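Local coordinates for ABC sugar transporter, periplasmic sugar binding protein (Legionella pneumophila subsp. pneumophila, PDB 3ROT) that probably binds a carbohydrate in the periplasm and delivers it to an ABC transporter for import, at residues Arg178-Phe183 / Gly204-His209. Residues are numbered along the deposited sequence; the frame is centred on the assembly and turned at random.
Sequences RVKSYF and GQMLLH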
ATOM      1  N   ARG A 178       0.237   1.734  17.787  1.00 33.65           N
ATOM      2  CA  ARG A 178       0.761   0.687  18.642  1.00 34.66           C
ATOM      3  C   ARG A 178       2.262   0.787  18.885  1.00 35.25           C
ATOM      4  O   ARG A 178       2.739   0.450  19.969  1.00 36.92           O
ATOM      5  CB  ARG A 178       0.381  -0.677  18.059  1.00 36.34           C
ATOM      6  CG  ARG A 178      -1.136  -0.845  17.877  1.00 36.61           C
ATOM      7  CD  ARG A 178      -1.509  -2.194  17.276  1.00 38.78           C
ATOM      8  NE  ARG A 178      -2.956  -2.325  17.080  1.00 40.32           N
ATOM      9  CZ  ARG A 178      -3.551  -3.365  16.498  1.00 40.13           C
ATOM     10  NH1 ARG A 178      -2.838  -4.387  16.043  1.00 39.65           N
ATOM     11  NH2 ARG A 178      -4.868  -3.383  16.366  1.00 41.26           N
ATOM     12  N   VAL A 179       3.007   1.257  17.890  1.00 35.09           N
ATOM     13  CA  VAL A 179       4.451   1.412  18.037  1.00 33.02           C
ATOM     14  C   VAL A 179       4.757   2.566  18.981  1.00 32.13           C
ATOM     15  O   VAL A 179       5.592   2.445  19.874  1.00 31.25           O
ATOM     16  CB  VAL A 179       5.126   1.680  16.682  1.00 33.02           C
ATOM     17  CG1 VAL A 179       6.605   1.989  16.881  1.00 33.90           C
ATOM     18  CG2 VAL A 179       4.961   0.470  15.783  1.00 32.92           C
ATOM     19  N   LYS A 180       4.075   3.685  18.782  1.00 32.50           N
ATOM     20  CA  LYS A 180       4.281   4.854  19.629  1.00 33.62           C
ATOM     21  C   LYS A 180       3.934   4.537  21.078  1.00 32.77           C
ATOM     22  O   LYS A 180       4.652   4.937  21.987  1.00 32.06           O
ATOM     23  CB  LYS A 180       3.440   6.020  19.118  1.00 35.50           C
ATOM     24  CG  LYS A 180       3.887   6.489  17.748  1.00 40.13           C
ATOM     25  CD  LYS A 180       2.894   7.424  17.085  1.00 42.29           C
ATOM     26  CE  LYS A 180       2.821   8.763  17.786  1.00 44.41           C
ATOM     27  NZ  LYS A 180       1.961   9.692  17.007  1.00 47.42           N
ATOM     28  N   SER A 181       2.844   3.805  21.291  1.00 34.46           N
ATOM     29  CA  SER A 181       2.436   3.443  22.647  1.00 35.82           C
ATOM     30  C   SER A 181       3.526   2.640  23.340  1.00 36.15           C
ATOM     31  O   SER A 181       3.817   2.860  24.515  1.00 36.80           O
ATOM     32  CB  SER A 181       1.144   2.622  22.629  1.00 36.46           C
ATOM     33  OG  SER A 181       0.058   3.380  22.124  1.00 38.41           O
ATOM     34  N   TYR A 182       4.131   1.708  22.606  1.00 35.08           N
ATOM     35  CA  TYR A 182       5.180   0.870  23.167  1.00 35.39           C
ATOM     36  C   TYR A 182       6.409   1.681  23.565  1.00 35.33           C
ATOM     37  O   TYR A 182       6.978   1.473  24.638  1.00 33.53           O
ATOM     38  CB  TYR A 182       5.593  -0.214  22.170  1.00 36.87           C
ATOM     39  CG  TYR A 182       6.492  -1.267  22.779  1.00 39.96           C
ATOM     40  CD1 TYR A 182       5.953  -2.389  23.412  1.00 40.81           C
ATOM     41  CD2 TYR A 182       7.878  -1.120  22.768  1.00 38.94           C
ATOM     42  CE1 TYR A 182       6.772  -3.337  24.017  1.00 41.66           C
ATOM     43  CE2 TYR A 182       8.705  -2.061  23.372  1.00 41.08           C
ATOM     44  CZ  TYR A 182       8.146  -3.167  23.995  1.00 42.62           C
ATOM     45  OH  TYR A 182       8.959  -4.097  24.603  1.00 45.71           O
ATOM     46  N   PHE A 183       6.835   2.600  22.702  1.00 35.21           N
ATOM     47  CA  PHE A 183       7.999   3.412  23.025  1.00 37.14           C
ATOM     48  C   PHE A 183       7.754   4.346  24.214  1.00 39.73           C
ATOM     49  O   PHE A 183       8.689   4.685  24.947  1.00 39.12           O
ATOM     50  CB  PHE A 183       8.459   4.208  21.802  1.00 35.80           C
ATOM     51  CG  PHE A 183       9.407   3.443  20.920  1.00 35.77           C
ATOM     52  CD1 PHE A 183       8.974   2.334  20.198  1.00 36.97           C
ATOM     53  CD2 PHE A 183      10.746   3.801  20.852  1.00 35.19           C
ATOM     54  CE1 PHE A 183       9.866   1.589  19.425  1.00 36.48           C
ATOM     55  CE2 PHE A 183      11.643   3.069  20.087  1.00 36.04           C
ATOM     56  CZ  PHE A 183      11.201   1.958  19.370  1.00 35.59           C
ATOM     57  N   GLY A 204       8.359   3.753   8.649  1.00 23.77           N
ATOM     58  CA  GLY A 204       9.255   4.631   7.909  1.00 24.85           C
ATOM     59  C   GLY A 204       8.757   6.065   7.745  1.00 24.60           C
ATOM     60  O   GLY A 204       9.547   7.005   7.613  1.00 24.01           O
ATOM     61  N   GLN A 205       7.444   6.244   7.736  1.00 26.09           N
ATOM     62  CA  GLN A 205       6.896   7.581   7.585  1.00 27.36           C
ATOM     63  C   GLN A 205       7.226   8.408   8.824  1.00 26.08           C
ATOM     64  O   GLN A 205       7.515   9.598   8.720  1.00 25.52           O
ATOM     65  CB  GLN A 205       5.389   7.513   7.360  1.00 30.80           C
ATOM     66  CG  GLN A 205       4.779   8.837   6.965  1.00 37.16           C
ATOM     67  CD  GLN A 205       3.315   8.707   6.611  1.00 41.57           C
ATOM     68  OE1 GLN A 205       2.518   8.180   7.395  1.00 43.10           O
ATOM     69  NE2 GLN A 205       2.949   9.186   5.427  1.00 41.03           N
HETATM   70  N   MSE A 206       7.205   7.773   9.993  1.00 25.50           N
HETATM   71  CA  MSE A 206       7.526   8.468  11.242  1.00 27.18           C
HETATM   72  C   MSE A 206       9.027   8.762  11.326  1.00 26.90           C
HETATM   73  O   MSE A 206       9.436   9.811  11.838  1.00 25.16           O
HETATM   74  CB  MSE A 206       7.096   7.628  12.451  1.00 29.36           C
HETATM   75  CG  MSE A 206       5.640   7.229  12.432  1.00 31.35           C
HETATM   76 SE   MSE A 206       4.981   6.665  14.187  1.00 38.76          SE
HETATM   77  CE  MSE A 206       5.964   5.023  14.354  1.00 35.24           C
ATOM     78  N   LEU A 207       9.845   7.836  10.824  1.00 25.71           N
ATOM     79  CA  LEU A 207      11.297   8.008  10.828  1.00 24.86           C
ATOM     80  C   LEU A 207      11.702   9.169   9.920  1.00 25.52           C
ATOM     81  O   LEU A 207      12.740   9.796  10.127  1.00 23.62           O
ATOM     82  CB  LEU A 207      11.996   6.733  10.345  1.00 23.91           C
ATOM     83  CG  LEU A 207      11.798   5.455  11.162  1.00 26.54           C
ATOM     84  CD1 LEU A 207      12.383   4.284  10.369  1.00 25.64           C
ATOM     85  CD2 LEU A 207      12.460   5.582  12.543  1.00 25.45           C
ATOM     86  N   LEU A 208      10.878   9.440   8.912  1.00 25.38           N
ATOM     87  CA  LEU A 208      11.143  10.523   7.962  1.00 26.81           C
ATOM     88  C   LEU A 208      10.639  11.883   8.474  1.00 27.02           C
ATOM     89  O   LEU A 208      11.147  12.931   8.073  1.00 28.42           O
ATOM     90  CB  LEU A 208      10.496  10.202   6.604  1.00 27.53           C
ATOM     91  CG  LEU A 208      11.121   9.109   5.724  1.00 28.34           C
ATOM     92  CD1 LEU A 208      10.168   8.751   4.579  1.00 29.58           C
ATOM     93  CD2 LEU A 208      12.451   9.598   5.168  1.00 28.29           C
ATOM     94  N   HIS A 209       9.635  11.859   9.347  1.00 27.16           N
ATOM     95  CA  HIS A 209       9.080  13.087   9.921  1.00 28.97           C
ATOM     96  C   HIS A 209       8.849  12.855  11.405  1.00 26.86           C
ATOM     97  O   HIS A 209       7.720  12.839  11.881  1.00 26.82           O
ATOM     98  CB  HIS A 209       7.770  13.453   9.218  1.00 32.02           C
ATOM     99  CG  HIS A 209       7.949  13.763   7.763  1.00 37.43           C
ATOM    100  ND1 HIS A 209       7.922  12.792   6.786  1.00 40.04           N
ATOM    101  CD2 HIS A 209       8.220  14.928   7.128  1.00 38.71           C
ATOM    102  CE1 HIS A 209       8.166  13.347   5.612  1.00 40.06           C
ATOM    103  NE2 HIS A 209       8.351  14.640   5.791  1.00 39.33           N
TER
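Met206, a selenomethionine in this crystal, reaches from helix 197-208 to helix 172-185 and meets two consecutive residues there, Val179 and Lys180. Its selenium lies against the aliphatic part of the lysine, with SE 3.7 Å from both CG and CD of Lys180, and its terminal methyl turns to the valine, where Met206 CE is 4.0 Å from Val179 CG1 and 4.2 Å from Val179 CB. In Met206, chi1 (-55°) and an extended chi2 carry the selenium out to the lysine; the bend at chi3 (-69°) then swings the methyl round to Val179, whose own rotamer (chi1 174°) turns CG1 rather than CG2 to it. Side chains from both helices fill the gap between backbones whose nearest CA atoms, of Lys180 and Met206, are 9.7 Å apart.

Further out, Val179 also packs on Leu136 of strand 132-137, and Met206 touches Tyr213 of helix 210-213. The backbone O of Tyr213 accepts a weak hydrogen bond from Lys180 NZ, and Gln23 of the second subunit packs on the same lysine. The two helices flank strand 191-194 in sequence and belong to the lobe built on the five-stranded parallel sheet of this periplasmic binding protein fold. No hydrogen bond joins the two segments; with polarisable selenium against methylenes and methyl against methyl, their small interface of 117 Å² is apolar and non-directional, matching the helices by shape.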